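Putative TRAP PERIPLASMIC SOLUTE BINDING PROTEIN (Haemophilus influenzae, PDB 4PBQ) binds L-gulonate and probably delivers it, as a periplasmic solute-binding protein, to a TRAP-type transporter. Local coordinates at residues Q68-R80 / I84-V96. Numbering follows the deposited sequence.
Sequences QLGGEDQIVNGLR and IEAGITGLLLQNV. With 2UF (L-gulonate), chain D; SO4 (sulfate ion), chain E.
With CG anti to the backbone N (chi1 -167°) and the chain extended beyond it, Glu72 reaches from the first turn of helix 72-80 past Thr89 to the end of strand 86-89. There Glu72 OE2 accepts Gly90 N at 2.6 Å, on its anti side, somewhat out of the carboxylate plane and moderately bent (144° at the hydrogen), and also takes O3 of L-gulonate, while Glu72 OE1 receives the ligand's O4 at 2.6 Å. A backbone N-H thus orients a ligand-binding acid from the protein side while both carboxylate oxygens take ligand hydroxyls. Leu92 lies obliquely against it, Leu92 CD1 3.5 Å from Glu72 CD and Leu92 CD2 near L-gulonate O4, and Leu91 N donates to L-gulonate O2 (2.9 Å).

Thr89 has OG1 between backbone N and carbonyl carbon (chi1 71°), where it bonds to Gly90 O and leaves the methyl turned to the helix: Thr89 CG2 sits 3.6 Å from Ile75 CG2, with Val76 crossing nearly at a right angle. Farther along, Ile84 CD1 meets Ile75 CD1 at 3.8 Å, and Ile84 N bonds to Gly78 O from above the carbonyl plane (3.1 Å). At the outer margin, Arg80 NH1 and NH2 hold a sulfate, probably from the crystallisation liquor, while Arg80 NE bonds to Tyr134 O.

Helix 72-80 and strand 86-89 run roughly antiparallel; the strand lies between parallel strand 25-30 and antiparallel strand 231-239, whose Gln237 bonds Thr89 OG1, and helix 38-54 packs on Ile88.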
# COMPACT_ATOMS: atom_id res chain seq x y z
N GLN A 68 3.70 12.05 10.40
CA GLN A 68 4.38 13.14 11.08
C GLN A 68 5.01 14.17 10.12
O GLN A 68 4.95 15.37 10.37
CB GLN A 68 5.42 12.54 12.05
CG GLN A 68 4.77 11.96 13.30
CD GLN A 68 5.75 11.16 14.16
OE1 GLN A 68 6.94 11.08 13.84
NE2 GLN A 68 5.24 10.55 15.22
N LEU A 69 5.64 13.68 9.03
CA LEU A 69 6.29 14.55 8.06
C LEU A 69 5.33 14.97 6.95
O LEU A 69 5.74 15.61 5.98
CB LEU A 69 7.51 13.90 7.42
CG LEU A 69 8.63 13.47 8.36
CD1 LEU A 69 9.71 12.78 7.55
CD2 LEU A 69 9.17 14.69 9.09
N GLY A 70 4.06 14.62 7.13
CA GLY A 70 3.00 14.97 6.20
C GLY A 70 2.32 13.70 5.73
O GLY A 70 2.78 12.58 5.93
N GLY A 71 1.20 13.89 5.06
CA GLY A 71 0.54 12.78 4.42
C GLY A 71 1.32 12.14 3.30
O GLY A 71 2.32 12.63 2.83
N GLU A 72 0.79 11.00 2.85
CA GLU A 72 1.46 10.15 1.90
C GLU A 72 1.89 10.89 0.64
O GLU A 72 2.99 10.67 0.14
CB GLU A 72 0.52 8.99 1.53
CG GLU A 72 1.19 7.86 0.79
CD GLU A 72 0.23 6.78 0.37
OE1 GLU A 72 -0.98 6.91 0.69
OE2 GLU A 72 0.68 5.81 -0.29
N ASP A 73 1.02 11.73 0.09
CA ASP A 73 1.41 12.49 -1.07
C ASP A 73 2.58 13.46 -0.82
O ASP A 73 3.41 13.70 -1.70
CB ASP A 73 0.21 13.24 -1.67
CG ASP A 73 -0.49 14.16 -0.70
OD1 ASP A 73 -0.60 13.87 0.51
OD2 ASP A 73 -1.01 15.20 -1.20
N GLN A 74 2.61 14.03 0.37
CA GLN A 74 3.70 14.92 0.78
C GLN A 74 5.03 14.16 0.92
O GLN A 74 6.09 14.68 0.57
CB GLN A 74 3.33 15.64 2.09
CG GLN A 74 4.38 16.67 2.51
CD GLN A 74 3.86 17.70 3.52
OE1 GLN A 74 3.07 18.59 3.19
NE2 GLN A 74 4.32 17.60 4.76
N ILE A 75 4.96 12.92 1.38
CA ILE A 75 6.13 12.03 1.44
C ILE A 75 6.66 11.77 0.02
O ILE A 75 7.85 11.90 -0.24
CB ILE A 75 5.84 10.71 2.16
CG1 ILE A 75 5.27 10.97 3.56
CG2 ILE A 75 7.09 9.85 2.20
CD1 ILE A 75 6.11 11.88 4.42
N VAL A 76 5.78 11.41 -0.91
CA VAL A 76 6.21 11.23 -2.29
C VAL A 76 6.95 12.47 -2.80
O VAL A 76 8.06 12.36 -3.36
CB VAL A 76 5.03 10.89 -3.24
CG1 VAL A 76 5.54 10.78 -4.71
CG2 VAL A 76 4.39 9.61 -2.87
N ASN A 77 6.36 13.65 -2.64
CA ASN A 77 6.99 14.87 -3.14
C ASN A 77 8.31 15.19 -2.45
O ASN A 77 9.26 15.68 -3.09
CB ASN A 77 6.01 16.02 -3.04
CG ASN A 77 4.92 15.89 -4.09
OD1 ASN A 77 5.18 15.39 -5.19
ND2 ASN A 77 3.71 16.29 -3.76
N GLY A 78 8.37 14.90 -1.16
CA GLY A 78 9.61 15.11 -0.41
C GLY A 78 10.72 14.18 -0.86
O GLY A 78 11.89 14.58 -0.91
N LEU A 79 10.38 12.94 -1.21
CA LEU A 79 11.37 12.01 -1.77
C LEU A 79 11.89 12.57 -3.09
O LEU A 79 13.09 12.57 -3.37
CB LEU A 79 10.75 10.62 -1.99
CG LEU A 79 10.46 9.82 -0.73
CD1 LEU A 79 9.46 8.70 -1.02
CD2 LEU A 79 11.76 9.24 -0.17
N ARG A 80 10.99 13.09 -3.91
CA ARG A 80 11.42 13.57 -5.21
C ARG A 80 12.31 14.82 -5.13
O ARG A 80 13.26 14.95 -5.90
CB ARG A 80 10.21 13.83 -6.10
CG ARG A 80 9.33 12.61 -6.34
CD ARG A 80 8.22 12.96 -7.32
NE ARG A 80 8.78 13.21 -8.64
CZ ARG A 80 8.10 13.74 -9.66
NH1 ARG A 80 6.81 14.06 -9.52
NH2 ARG A 80 8.72 13.95 -10.81
N ILE A 84 12.73 15.10 2.02
CA ILE A 84 12.47 13.93 2.85
C ILE A 84 13.31 12.82 2.26
O ILE A 84 13.06 12.33 1.17
CB ILE A 84 10.98 13.55 2.90
CG1 ILE A 84 10.18 14.69 3.54
CG2 ILE A 84 10.78 12.25 3.69
CD1 ILE A 84 8.68 14.48 3.51
N GLU A 85 14.36 12.44 2.99
CA GLU A 85 15.38 11.55 2.43
C GLU A 85 14.97 10.10 2.18
O GLU A 85 15.55 9.44 1.30
CB GLU A 85 16.63 11.61 3.32
CG GLU A 85 17.26 12.99 3.37
CD GLU A 85 16.69 13.92 4.45
OE1 GLU A 85 15.81 13.49 5.22
OE2 GLU A 85 17.15 15.08 4.54
N ALA A 86 14.04 9.58 2.98
CA ALA A 86 13.52 8.22 2.77
C ALA A 86 12.07 8.12 3.18
O ALA A 86 11.50 9.03 3.80
CB ALA A 86 14.36 7.20 3.54
N GLY A 87 11.42 7.03 2.81
CA GLY A 87 10.05 6.88 3.22
C GLY A 87 9.47 5.57 2.80
O GLY A 87 10.07 4.84 1.98
N ILE A 88 8.30 5.28 3.35
CA ILE A 88 7.44 4.22 2.82
C ILE A 88 6.13 4.84 2.39
O ILE A 88 5.51 5.56 3.15
CB ILE A 88 7.15 3.10 3.83
CG1 ILE A 88 8.47 2.46 4.31
CG2 ILE A 88 6.19 2.05 3.21
CD1 ILE A 88 8.33 1.33 5.29
N THR A 89 5.76 4.57 1.14
CA THR A 89 4.48 5.01 0.59
C THR A 89 3.88 3.85 -0.17
O THR A 89 4.58 2.88 -0.47
CB THR A 89 4.59 6.21 -0.37
OG1 THR A 89 5.21 5.84 -1.61
CG2 THR A 89 5.40 7.35 0.25
N GLY A 90 2.61 4.01 -0.53
CA GLY A 90 2.00 3.19 -1.56
C GLY A 90 2.31 3.74 -2.94
O GLY A 90 3.38 4.32 -3.19
N LEU A 91 1.36 3.58 -3.86
CA LEU A 91 1.67 3.75 -5.28
C LEU A 91 1.18 5.09 -5.85
O LEU A 91 0.85 5.17 -7.03
CB LEU A 91 1.02 2.60 -6.08
CG LEU A 91 1.27 1.17 -5.56
CD1 LEU A 91 0.72 0.10 -6.51
CD2 LEU A 91 2.75 0.93 -5.34
N LEU A 92 1.14 6.13 -5.04
CA LEU A 92 0.55 7.40 -5.47
C LEU A 92 1.32 8.07 -6.61
O LEU A 92 0.74 8.87 -7.35
CB LEU A 92 0.40 8.37 -4.30
CG LEU A 92 -0.47 7.94 -3.13
CD1 LEU A 92 -0.59 9.09 -2.18
CD2 LEU A 92 -1.85 7.44 -3.60
N LEU A 93 2.60 7.72 -6.78
CA LEU A 93 3.38 8.21 -7.91
C LEU A 93 2.75 7.78 -9.23
O LEU A 93 3.10 8.31 -10.29
CB LEU A 93 4.82 7.73 -7.83
CG LEU A 93 5.76 8.39 -8.84
CD1 LEU A 93 5.82 9.87 -8.62
CD2 LEU A 93 7.16 7.78 -8.69
N GLN A 94 1.78 6.87 -9.19
CA GLN A 94 1.06 6.50 -10.41
C GLN A 94 0.38 7.71 -11.07
O GLN A 94 0.07 7.67 -12.26
CB GLN A 94 0.03 5.41 -10.15
CG GLN A 94 -1.20 5.87 -9.35
CD GLN A 94 -2.30 6.46 -10.22
OE1 GLN A 94 -2.66 5.90 -11.26
NE2 GLN A 94 -2.87 7.58 -9.78
N ASN A 95 0.14 8.78 -10.31
CA ASN A 95 -0.46 9.99 -10.92
C ASN A 95 0.53 10.77 -11.80
O ASN A 95 0.14 11.66 -12.56
CB ASN A 95 -1.17 10.92 -9.88
CG ASN A 95 -0.21 11.58 -8.89
OD1 ASN A 95 0.99 11.68 -9.12
ND2 ASN A 95 -0.75 12.03 -7.76
N VAL A 96 1.81 10.41 -11.71
CA VAL A 96 2.84 10.96 -12.58
C VAL A 96 3.11 10.00 -13.74
O VAL A 96 3.28 10.44 -14.87
CB VAL A 96 4.14 11.23 -11.79
CG1 VAL A 96 5.28 11.64 -12.74
CG2 VAL A 96 3.88 12.31 -10.76
O6A 2UF D . -4.62 6.30 2.04
C6 2UF D . -4.80 5.12 1.73
O6B 2UF D . -5.88 4.52 1.77
C5 2UF D . -3.55 4.32 1.29
O5 2UF D . -3.76 2.96 1.61
C4 2UF D . -3.30 4.47 -0.22
O4 2UF D . -2.96 5.84 -0.53
C3 2UF D . -2.17 3.52 -0.66
O3 2UF D . -0.97 3.63 0.18
C2 2UF D . -1.76 3.77 -2.12
O2 2UF D . -0.99 2.63 -2.48
C1 2UF D . -2.99 3.83 -3.08
O1 2UF D . -2.49 3.90 -4.42
S SO4 E . 6.33 15.96 -12.89
O1 SO4 E . 7.41 15.00 -13.06
O2 SO4 E . 6.87 17.31 -13.05
O3 SO4 E . 5.70 15.86 -11.57
O4 SO4 E . 5.31 15.70 -13.90